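Local coordinates for protein ethylbenzene dehydrogenase beta-subunit (Aromatoleum aromaticum, PDB 2IVF) that carries a row of iron-sulfur clusters, as an electron-transfer subunit of the ferredoxin-like dicluster family would, in a complex with an alpha-subunit and a haem-bearing partner, at residues B[67-75]-B[259-267]; B[158-169]-B[183-193]. All blocks are in the same frame, centred on the assembly; numbering follows the deposited sequence.

Contact 1: B[67-75]-B[259-267]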
loop_
_atom_site.group_PDB
_atom_site.type_symbol
_atom_site.label_atom_id
_atom_site.label_comp_id
_atom_site.label_asym_id
_atom_site.label_seq_id
_atom_site.Cartn_x
_atom_site.Cartn_y
_atom_site.Cartn_z
ATOM N N ASP B 67 -1.165 7.224 -23.137
ATOM C CA ASP B 67 -0.589 7.275 -24.443
ATOM C C ASP B 67 0.012 8.630 -24.709
ATOM O O ASP B 67 -0.018 9.069 -25.819
ATOM C CB ASP B 67 -1.616 6.878 -25.516
ATOM C CG ASP B 67 -1.913 5.377 -25.511
ATOM O OD1 ASP B 67 -1.072 4.611 -25.031
ATOM O OD2 ASP B 67 -2.978 4.968 -25.998
ATOM N N TYR B 68 0.575 9.282 -23.696
ATOM C CA TYR B 68 1.192 10.626 -23.893
ATOM C C TYR B 68 2.263 10.634 -24.996
ATOM O O TYR B 68 2.514 11.658 -25.683
ATOM C CB TYR B 68 1.786 11.128 -22.575
ATOM C CG TYR B 68 3.195 10.669 -22.230
ATOM C CD1 TYR B 68 3.433 9.505 -21.518
ATOM C CD2 TYR B 68 4.299 11.415 -22.635
ATOM C CE1 TYR B 68 4.717 9.098 -21.195
ATOM C CE2 TYR B 68 5.571 11.037 -22.332
ATOM C CZ TYR B 68 5.793 9.878 -21.601
ATOM O OH TYR B 68 7.076 9.544 -21.321
ATOM N N GLU B 69 2.911 9.482 -25.157
ATOM C CA GLU B 69 3.998 9.300 -26.148
ATOM C C GLU B 69 3.468 9.250 -27.543
ATOM O O GLU B 69 4.255 9.264 -28.504
ATOM C CB GLU B 69 4.818 8.012 -25.829
ATOM C CG GLU B 69 5.503 8.065 -24.524
ATOM C CD GLU B 69 6.030 6.715 -24.008
ATOM O OE1 GLU B 69 5.239 5.778 -23.966
ATOM O OE2 GLU B 69 7.231 6.609 -23.620
ATOM N N ARG B 70 2.143 9.192 -27.684
ATOM C CA ARG B 70 1.509 9.269 -28.998
ATOM C C ARG B 70 0.849 10.619 -29.270
ATOM O O ARG B 70 0.227 10.776 -30.299
ATOM C CB ARG B 70 0.432 8.196 -29.115
ATOM C CG ARG B 70 0.942 6.803 -28.834
ATOM C CD ARG B 70 0.182 5.772 -29.632
ATOM N NE ARG B 70 1.066 4.622 -29.855
ATOM C CZ ARG B 70 0.797 3.361 -29.499
ATOM N NH1 ARG B 70 -0.364 3.035 -28.913
ATOM N NH2 ARG B 70 1.700 2.409 -29.749
ATOM N N LYS B 71 0.959 11.568 -28.363
ATOM C CA LYS B 71 0.146 12.770 -28.440
ATOM C C LYS B 71 0.887 14.015 -28.968
ATOM O O LYS B 71 0.397 15.151 -28.844
ATOM C CB LYS B 71 -0.578 13.000 -27.135
ATOM C CG LYS B 71 -1.670 11.929 -26.882
ATOM C CD LYS B 71 -2.443 12.221 -25.594
ATOM C CE LYS B 71 -3.721 11.404 -25.502
ATOM N NZ LYS B 71 -3.547 10.017 -25.924
ATOM N N GLY B 72 2.065 13.806 -29.543
ATOM C CA GLY B 72 2.747 14.880 -30.245
ATOM C C GLY B 72 3.300 15.981 -29.353
ATOM O O GLY B 72 3.506 15.781 -28.169
ATOM N N GLY B 73 3.529 17.146 -29.946
ATOM C CA GLY B 73 4.163 18.252 -29.245
ATOM C C GLY B 73 5.673 18.161 -29.336
ATOM O O GLY B 73 6.226 17.321 -30.052
ATOM N N GLY B 74 6.348 19.041 -28.620
ATOM C CA GLY B 74 7.803 19.062 -28.596
ATOM C C GLY B 74 8.422 19.527 -29.890
ATOM O O GLY B 74 7.743 20.130 -30.716
ATOM N N PHE B 75 9.709 19.196 -30.086
ATOM C CA PHE B 75 10.460 19.627 -31.257
ATOM C C PHE B 75 11.211 18.437 -31.915
ATOM O O PHE B 75 11.757 17.603 -31.211
ATOM C CB PHE B 75 11.493 20.690 -30.885
ATOM C CG PHE B 75 10.951 21.883 -30.146
ATOM C CD1 PHE B 75 10.413 22.961 -30.836
ATOM C CD2 PHE B 75 11.075 21.967 -28.763
ATOM C CE1 PHE B 75 9.936 24.065 -30.158
ATOM C CE2 PHE B 75 10.629 23.082 -28.073
ATOM C CZ PHE B 75 10.039 24.136 -28.776
ATOM N N PRO B 259 18.074 11.684 -19.376
ATOM C CA PRO B 259 16.827 12.338 -19.631
ATOM C C PRO B 259 15.793 11.448 -20.246
ATOM O O PRO B 259 16.106 10.530 -21.026
ATOM C CB PRO B 259 17.200 13.440 -20.640
ATOM C CG PRO B 259 18.348 12.934 -21.340
ATOM C CD PRO B 259 19.127 12.145 -20.289
ATOM N N LEU B 260 14.546 11.721 -19.908
ATOM C CA LEU B 260 13.454 10.987 -20.514
ATOM C C LEU B 260 13.081 11.617 -21.875
ATOM O O LEU B 260 12.750 12.810 -21.981
ATOM C CB LEU B 260 12.260 10.880 -19.536
ATOM C CG LEU B 260 10.940 10.282 -20.072
ATOM C CD1 LEU B 260 11.087 8.801 -20.353
ATOM C CD2 LEU B 260 9.764 10.545 -19.067
ATOM N N HIS B 261 13.177 10.831 -22.937
ATOM C CA HIS B 261 12.743 11.271 -24.250
ATOM C C HIS B 261 13.395 12.610 -24.670
ATOM O O HIS B 261 12.715 13.528 -25.110
ATOM C CB HIS B 261 11.213 11.388 -24.306
ATOM C CG HIS B 261 10.483 10.071 -24.407
ATOM N ND1 HIS B 261 10.728 9.148 -25.406
ATOM C CD2 HIS B 261 9.471 9.569 -23.675
ATOM C CE1 HIS B 261 9.895 8.129 -25.269
ATOM N NE2 HIS B 261 9.135 8.356 -24.214
ATOM N N ALA B 262 14.715 12.701 -24.556
ATOM C CA ALA B 262 15.457 13.888 -24.992
ATOM C C ALA B 262 15.204 14.196 -26.475
ATOM O O ALA B 262 15.406 15.350 -26.917
ATOM C CB ALA B 262 16.932 13.692 -24.746
ATOM N N GLU B 263 14.816 13.169 -27.252
ATOM C CA GLU B 263 14.523 13.363 -28.679
ATOM C C GLU B 263 13.309 14.244 -28.923
ATOM O O GLU B 263 13.115 14.706 -30.035
ATOM C CB GLU B 263 14.377 12.056 -29.466
ATOM C CG GLU B 263 13.117 11.274 -29.221
ATOM C CD GLU B 263 13.126 10.487 -27.924
ATOM O OE1 GLU B 263 14.079 10.590 -27.111
ATOM O OE2 GLU B 263 12.166 9.721 -27.725
ATOM N N TYR B 264 12.514 14.482 -27.890
ATOM C CA TYR B 264 11.430 15.450 -27.967
ATOM C C TYR B 264 11.881 16.906 -28.039
ATOM O O TYR B 264 11.042 17.811 -28.275
ATOM C CB TYR B 264 10.456 15.267 -26.809
ATOM C CG TYR B 264 9.720 13.946 -26.728
ATOM C CD1 TYR B 264 9.747 13.005 -27.752
ATOM C CD2 TYR B 264 8.953 13.662 -25.633
ATOM C CE1 TYR B 264 9.042 11.805 -27.641
ATOM C CE2 TYR B 264 8.263 12.486 -25.517
ATOM C CZ TYR B 264 8.298 11.561 -26.527
ATOM O OH TYR B 264 7.594 10.375 -26.360
ATOM N N GLY B 265 13.184 17.151 -27.876
ATOM C CA GLY B 265 13.775 18.449 -28.220
ATOM C C GLY B 265 13.693 19.551 -27.184
ATOM O O GLY B 265 14.091 20.694 -27.462
ATOM N N THR B 266 13.235 19.223 -25.984
ATOM C CA THR B 266 12.980 20.236 -24.978
ATOM C C THR B 266 14.081 20.398 -23.932
ATOM O O THR B 266 14.045 21.359 -23.182
ATOM C CB THR B 266 11.665 19.966 -24.231
ATOM O OG1 THR B 266 11.788 18.812 -23.387
ATOM C CG2 THR B 266 10.508 19.758 -25.226
ATOM N N GLY B 267 15.064 19.505 -23.895
ATOM C CA GLY B 267 16.106 19.605 -22.877
ATOM C C GLY B 267 15.537 19.443 -21.476
ATOM O O GLY B 267 15.639 20.333 -20.621
HETATM O O HOH W 1 7.407 8.787 -28.329
#
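Tyr68 brings its hydroxyl in the plane of the His261 ring, OH lying 3.4 Å from the edge atom CD2 of that imidazole, while a methyl of Leu260 closes in beside it. The Tyr68 ring also forms a cation-pi pair with Arg149. Next along the 3-10 turn, Glu69 illustrates how one carboxylate can tie two distant loops together. Its OE2 accepts a nearly straight bond of 2.7 Å from His261 NE2 (168°), using the anti lone pair and sitting almost exactly in the imidazole plane, with carboxylate and ring planes 75° apart. Across the ring, His261 ND1 donates to Glu263 OE2 at 2.8 Å, and the phenol oxygen of Tyr264 rests over the ring centre. That same OH packs on Glu69 CG and shares a water with Glu69 O. After Gly72 and Gly73, Gly74 passes with its CA 3.5 Å from Tyr264 O. Phe75 N then donates a hydrogen bond of 2.6 Å to Tyr264 O, and the Phe75 ring, its CG beside the backbone N (chi1 -54°), places CD2 at 3.5 Å from Gly265 O. The contact thus joins the loop before strand 75-76 to the one between strands 258-259 and 270-273. With a carboxylate at each nitrogen, His261 is fixed in rotation and would probably be stabilised as the protonated imidazolium.

Contact 2: B[158-169]-B[183-193]; sequences ACLAACPTGAIY and RCKGHRHCVEA. With F3S (Fe3-s4 cluster), chain R; HEM (protoporphyrin IX containing Fe), chain X; SF4 (iron/sulfur cluster), chain S.
The His187 imidazole has Lys185 CB over one face and the haem propionate carbon CGA in plane at its edge, while Thr165 CG2 approaches the ring obliquely, 3.3 Å from His187 CD2. The His189 ring has the carbonyl oxygen of His187 over one face and meets Pro164 CD obliquely, the two side chains crossing at about a right angle. Both rings belong to a bacterial-ferredoxin-like unit with two short helices, 158-162 and 189-193, whose segments run roughly antiparallel (143°), their axes approaching to 7.6 Å. Alanines allow this closeness: Ala162 CB and Ala193 CB lie only 3.2 Å apart, tighter than normal carbon contact, and Ala158 CB rests on Ala193 O. Cys163, Cys184 and Cys190 each hold one iron of the Fe3-S4 cluster, so the cluster is held by both segments; Cys159, one helical turn before Cys163, instead reaches an iron of the neighbouring iron-sulfur cluster. Cys190 SG sits between its backbone N and carbonyl carbon (chi1 57°), which directs it at the cluster while leaving its CB against Ile168 CD1. At the other end Arg183 lays its chain along Thr165 O and Ala167, its guanidinium paired with Asp180, and Tyr169 OH is hydrogen-bonded to Glu65 of the alpha-subunit. The haem propionates are gripped from the second segment. Lys185, extended beyond CG, donates from NZ to a carboxylate oxygen of each propionate, which probably offsets their charge beside the cluster. His187 NE2 gives HEM O2D a straight bond of 2.7 Å (171°), and Lys185 NZ reaches this same oxygen at 2.8 Å.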
loop_
_atom_site.group_PDB
_atom_site.type_symbol
_atom_site.label_atom_id
_atom_site.label_comp_id
_atom_site.label_asym_id
_atom_site.label_seq_id
_atom_site.Cartn_x
_atom_site.Cartn_y
_atom_site.Cartn_z
ATOM N N ALA B 158 8.589 23.549 -24.579
ATOM C CA ALA B 158 7.708 23.658 -25.730
ATOM C C ALA B 158 6.418 24.355 -25.324
ATOM O O ALA B 158 5.855 25.095 -26.107
ATOM C CB ALA B 158 7.441 22.322 -26.323
ATOM N N CYS B 159 5.996 24.133 -24.100
ATOM C CA CYS B 159 4.816 24.767 -23.537
ATOM C C CYS B 159 4.907 26.277 -23.622
ATOM O O CYS B 159 3.989 26.948 -24.091
ATOM C CB CYS B 159 4.674 24.306 -22.103
ATOM S SG CYS B 159 6.096 24.650 -20.999
ATOM N N LEU B 160 6.021 26.816 -23.163
ATOM C CA LEU B 160 6.268 28.260 -23.212
ATOM C C LEU B 160 6.181 28.846 -24.606
ATOM O O LEU B 160 5.601 29.925 -24.818
ATOM C CB LEU B 160 7.632 28.527 -22.614
ATOM C CG LEU B 160 8.116 29.976 -22.405
ATOM C CD1 LEU B 160 9.196 29.915 -21.274
ATOM C CD2 LEU B 160 8.684 30.581 -23.639
ATOM N N ALA B 161 6.789 28.135 -25.553
ATOM C CA ALA B 161 6.855 28.532 -26.962
ATOM C C ALA B 161 5.472 28.571 -27.575
ATOM O O ALA B 161 5.164 29.447 -28.362
ATOM C CB ALA B 161 7.730 27.536 -27.745
ATOM N N ALA B 162 4.642 27.638 -27.138
ATOM C CA ALA B 162 3.301 27.447 -27.655
ATOM C C ALA B 162 2.270 28.497 -27.205
ATOM O O ALA B 162 1.375 28.815 -27.957
ATOM C CB ALA B 162 2.800 26.050 -27.253
ATOM N N CYS B 163 2.367 28.985 -25.972
ATOM C CA CYS B 163 1.357 29.929 -25.471
ATOM C C CYS B 163 1.417 31.273 -26.167
ATOM O O CYS B 163 2.427 32.008 -26.105
ATOM C CB CYS B 163 1.439 30.078 -23.930
ATOM S SG CYS B 163 0.228 31.238 -23.367
ATOM N N PRO B 164 0.336 31.618 -26.880
ATOM C CA PRO B 164 0.301 32.882 -27.609
ATOM C C PRO B 164 0.072 34.109 -26.725
ATOM O O PRO B 164 0.348 35.221 -27.149
ATOM C CB PRO B 164 -0.881 32.707 -28.543
ATOM C CG PRO B 164 -1.802 31.839 -27.772
ATOM C CD PRO B 164 -0.934 30.881 -27.011
ATOM N N THR B 165 -0.439 33.894 -25.521
ATOM C CA THR B 165 -0.679 34.949 -24.565
ATOM C C THR B 165 0.573 35.228 -23.740
ATOM O O THR B 165 0.596 36.195 -23.023
ATOM C CB THR B 165 -1.884 34.595 -23.630
ATOM O OG1 THR B 165 -1.526 33.541 -22.736
ATOM C CG2 THR B 165 -3.045 34.108 -24.434
ATOM N N GLY B 166 1.603 34.374 -23.851
ATOM C CA GLY B 166 2.832 34.480 -23.045
ATOM C C GLY B 166 2.623 34.307 -21.550
ATOM O O GLY B 166 3.330 34.921 -20.753
ATOM N N ALA B 167 1.656 33.473 -21.167
ATOM C CA ALA B 167 1.359 33.217 -19.769
ATOM C C ALA B 167 2.406 32.304 -19.139
ATOM O O ALA B 167 2.483 32.225 -17.920
ATOM C CB ALA B 167 -0.021 32.590 -19.588
ATOM N N ILE B 168 3.172 31.575 -19.942
ATOM C CA ILE B 168 4.142 30.626 -19.389
ATOM C C ILE B 168 5.524 31.260 -19.397
ATOM O O ILE B 168 5.959 31.876 -20.387
ATOM C CB ILE B 168 4.174 29.315 -20.174
ATOM C CG1 ILE B 168 2.833 28.608 -20.046
ATOM C CG2 ILE B 168 5.367 28.383 -19.729
ATOM C CD1 ILE B 168 2.727 27.307 -20.814
ATOM N N TYR B 169 6.220 31.116 -18.277
ATOM C CA TYR B 169 7.563 31.636 -18.183
ATOM C C TYR B 169 8.471 30.699 -17.425
ATOM O O TYR B 169 8.007 29.789 -16.730
ATOM C CB TYR B 169 7.594 33.009 -17.521
ATOM C CG TYR B 169 7.093 33.029 -16.106
ATOM C CD1 TYR B 169 5.724 33.054 -15.836
ATOM C CD2 TYR B 169 7.978 33.027 -15.026
ATOM C CE1 TYR B 169 5.256 33.090 -14.551
ATOM C CE2 TYR B 169 7.511 33.065 -13.733
ATOM C CZ TYR B 169 6.156 33.095 -13.493
ATOM O OH TYR B 169 5.687 33.129 -12.196
ATOM N N ARG B 183 -2.849 35.484 -16.145
ATOM C CA ARG B 183 -2.802 35.792 -17.577
ATOM C C ARG B 183 -3.351 34.615 -18.408
ATOM O O ARG B 183 -3.835 34.813 -19.518
ATOM C CB ARG B 183 -1.350 36.105 -17.945
ATOM C CG ARG B 183 -1.042 36.564 -19.361
ATOM C CD ARG B 183 0.375 37.275 -19.434
ATOM N NE ARG B 183 1.419 36.546 -18.663
ATOM C CZ ARG B 183 2.412 37.108 -17.949
ATOM N NH1 ARG B 183 2.524 38.435 -17.856
ATOM N NH2 ARG B 183 3.295 36.334 -17.308
ATOM N N CYS B 184 -3.266 33.397 -17.868
ATOM C CA CYS B 184 -3.708 32.189 -18.579
ATOM C C CYS B 184 -5.187 32.293 -18.953
ATOM O O CYS B 184 -6.023 32.660 -18.130
ATOM C CB CYS B 184 -3.489 30.924 -17.750
ATOM S SG CYS B 184 -3.965 29.404 -18.636
ATOM N N LYS B 185 -5.476 31.987 -20.219
ATOM C CA LYS B 185 -6.828 32.050 -20.773
ATOM C C LYS B 185 -7.353 30.647 -21.068
ATOM O O LYS B 185 -8.407 30.518 -21.649
ATOM C CB LYS B 185 -6.792 32.841 -22.057
ATOM C CG LYS B 185 -6.366 34.287 -21.859
ATOM C CD LYS B 185 -6.325 34.975 -23.176
ATOM C CE LYS B 185 -5.910 36.414 -23.067
ATOM N NZ LYS B 185 -6.138 37.068 -24.373
ATOM N N GLY B 186 -6.573 29.611 -20.764
ATOM C CA GLY B 186 -6.985 28.234 -21.009
ATOM C C GLY B 186 -7.000 27.853 -22.496
ATOM O O GLY B 186 -7.769 26.981 -22.922
ATOM N N HIS B 187 -6.173 28.515 -23.312
ATOM C CA HIS B 187 -6.099 28.166 -24.730
ATOM C C HIS B 187 -5.626 26.728 -24.960
ATOM O O HIS B 187 -5.958 26.095 -25.959
ATOM C CB HIS B 187 -5.168 29.122 -25.488
ATOM C CG HIS B 187 -5.629 30.543 -25.539
ATOM N ND1 HIS B 187 -6.962 30.912 -25.584
ATOM C CD2 HIS B 187 -4.915 31.692 -25.672
ATOM C CE1 HIS B 187 -7.039 32.228 -25.695
ATOM N NE2 HIS B 187 -5.814 32.724 -25.766
ATOM N N ARG B 188 -4.805 26.209 -24.057
ATOM C CA ARG B 188 -4.325 24.798 -24.118
ATOM C C ARG B 188 -3.432 24.424 -25.322
ATOM O O ARG B 188 -3.152 23.246 -25.565
ATOM C CB ARG B 188 -5.504 23.847 -23.966
ATOM C CG ARG B 188 -6.009 23.797 -22.544
ATOM C CD ARG B 188 -7.399 23.140 -22.570
ATOM N NE ARG B 188 -8.437 24.093 -22.876
ATOM C CZ ARG B 188 -9.708 23.778 -23.091
ATOM N NH1 ARG B 188 -10.126 22.521 -23.059
ATOM N NH2 ARG B 188 -10.564 24.746 -23.322
ATOM N N HIS B 189 -2.867 25.422 -25.991
ATOM C CA HIS B 189 -1.813 25.148 -26.986
ATOM C C HIS B 189 -0.609 24.540 -26.295
ATOM O O HIS B 189 0.021 23.621 -26.834
ATOM C CB HIS B 189 -1.412 26.440 -27.708
ATOM C CG HIS B 189 -2.556 27.129 -28.339
ATOM N ND1 HIS B 189 -3.297 26.547 -29.341
ATOM C CD2 HIS B 189 -3.087 28.354 -28.134
ATOM C CE1 HIS B 189 -4.255 27.383 -29.707
ATOM N NE2 HIS B 189 -4.144 28.487 -28.996
ATOM N N CYS B 190 -0.318 25.032 -25.087
ATOM C CA CYS B 190 0.790 24.546 -24.252
ATOM C C CYS B 190 0.635 23.100 -23.951
ATOM O O CYS B 190 1.600 22.357 -23.945
ATOM C CB CYS B 190 0.857 25.317 -22.933
ATOM S SG CYS B 190 -0.713 25.228 -21.960
ATOM N N VAL B 191 -0.591 22.682 -23.681
ATOM C CA VAL B 191 -0.846 21.274 -23.399
ATOM C C VAL B 191 -0.520 20.369 -24.599
ATOM O O VAL B 191 0.123 19.307 -24.448
ATOM C CB VAL B 191 -2.309 21.047 -22.965
ATOM C CG1 VAL B 191 -2.534 19.585 -22.625
ATOM C CG2 VAL B 191 -2.657 21.934 -21.758
ATOM N N GLU B 192 -0.957 20.779 -25.779
ATOM C CA GLU B 192 -0.665 20.048 -27.000
ATOM C C GLU B 192 0.850 20.047 -27.321
ATOM O O GLU B 192 1.405 19.071 -27.821
ATOM C CB GLU B 192 -1.430 20.690 -28.182
ATOM C CG GLU B 192 -2.961 20.694 -28.060
ATOM C CD GLU B 192 -3.640 21.635 -29.052
ATOM O OE1 GLU B 192 -2.955 22.387 -29.756
ATOM O OE2 GLU B 192 -4.866 21.626 -29.105
ATOM N N ALA B 193 1.498 21.177 -27.042
ATOM C CA ALA B 193 2.911 21.364 -27.302
ATOM C C ALA B 193 3.853 20.600 -26.371
ATOM O O ALA B 193 4.942 20.255 -26.779
ATOM C CB ALA B 193 3.243 22.858 -27.253
HETATM FE FE1 F3S R . -2.941 29.126 -20.677
HETATM FE FE3 F3S R . -1.359 29.742 -22.720
HETATM FE FE4 F3S R . -1.665 27.260 -22.124
HETATM S S1 F3S R . -3.337 30.665 -22.195
HETATM S S2 F3S R . -3.698 27.098 -21.188
HETATM S S3 F3S R . -0.802 28.832 -20.830
HETATM S S4 F3S R . -1.572 28.076 -24.182
HETATM C CHA HEM X . -7.211 36.347 -29.626
HETATM C CHB HEM X . -10.773 38.766 -31.827
HETATM C CHC HEM X . -8.484 38.597 -36.096
HETATM C CHD HEM X . -5.006 36.030 -33.909
HETATM C C1A HEM X . -8.363 37.034 -29.875
HETATM C C2A HEM X . -9.341 37.383 -28.886
HETATM C C3A HEM X . -10.326 38.062 -29.495
HETATM C C4A HEM X . -9.994 38.145 -30.886
HETATM C CMA HEM X . -11.601 38.642 -28.853
HETATM C CAA HEM X . -9.209 37.022 -27.392
HETATM C CBA HEM X . -9.590 35.573 -27.168
HETATM C CGA HEM X . -9.460 35.298 -25.700
HETATM O O1A HEM X . -9.087 36.214 -24.916
HETATM O O2A HEM X . -9.736 34.150 -25.309
HETATM C C1B HEM X . -10.501 38.892 -33.165
HETATM C C2B HEM X . -11.383 39.475 -34.149
HETATM C C3B HEM X . -10.754 39.434 -35.329
HETATM C C4B HEM X . -9.454 38.832 -35.132
HETATM C CMB HEM X . -12.800 40.003 -33.838
HETATM C CAB HEM X . -11.295 39.910 -36.682
HETATM C CBB HEM X . -10.512 40.471 -37.597
HETATM C C1C HEM X . -7.365 37.834 -35.884
HETATM C C2C HEM X . -6.503 37.287 -36.913
HETATM C C3C HEM X . -5.551 36.568 -36.272
HETATM C C4C HEM X . -5.816 36.627 -34.852
HETATM C CMC HEM X . -6.656 37.543 -38.432
HETATM C CAC HEM X . -4.352 35.787 -36.847
HETATM C CBC HEM X . -3.697 36.227 -37.921
HETATM C C1D HEM X . -5.255 35.915 -32.582
HETATM C C2D HEM X . -4.341 35.271 -31.671
HETATM C C3D HEM X . -5.041 35.375 -30.315
HETATM C C4D HEM X . -6.289 36.049 -30.576
HETATM C CMD HEM X . -2.961 34.650 -32.025
HETATM C CAD HEM X . -4.586 34.889 -28.938
HETATM C CBD HEM X . -3.966 36.060 -28.193
HETATM C CGD HEM X . -4.245 36.002 -26.727
HETATM O O1D HEM X . -3.496 36.675 -25.976
HETATM O O2D HEM X . -5.208 35.313 -26.321
HETATM N NA HEM X . -8.784 37.513 -31.092
HETATM N NB HEM X . -9.335 38.529 -33.796
HETATM N NC HEM X . -6.929 37.410 -34.634
HETATM N ND HEM X . -6.392 36.357 -31.913
HETATM FE FE HEM X . -7.850 37.485 -32.850
HETATM FE FE1 SF4 S . 6.280 20.081 -20.662
HETATM FE FE2 SF4 S . 6.844 22.640 -20.431
HETATM FE FE3 SF4 S . 8.864 20.783 -20.398
HETATM FE FE4 SF4 S . 7.156 20.946 -18.258
HETATM S S1 SF4 S . 8.640 22.565 -18.984
HETATM S S2 SF4 S . 7.824 19.037 -19.371
HETATM S S3 SF4 S . 5.229 21.552 -19.284
HETATM S S4 SF4 S . 7.503 21.301 -22.185
#

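How the contacts relate
The two contacts show how contacts nested along the sequence can lie side by side in the fold. Segment 67-75 comes first, then both segments of contact 2, and 259-267 closes the loop, with the centres of the two contacts about 17 Å apart. They nevertheless meet directly, as Gly74 N probably hydrogen-bonds to Ala193 O at the end of helix 189-193, and Phe75 and Thr266 pack on Ala158 at the start of helix 158-162. Contact 1 thus lies against the helix pair of the dicluster domain beside an iron-sulfur cluster, whereas contact 2 extends from that cluster through the Fe3-S4 cluster to the haem.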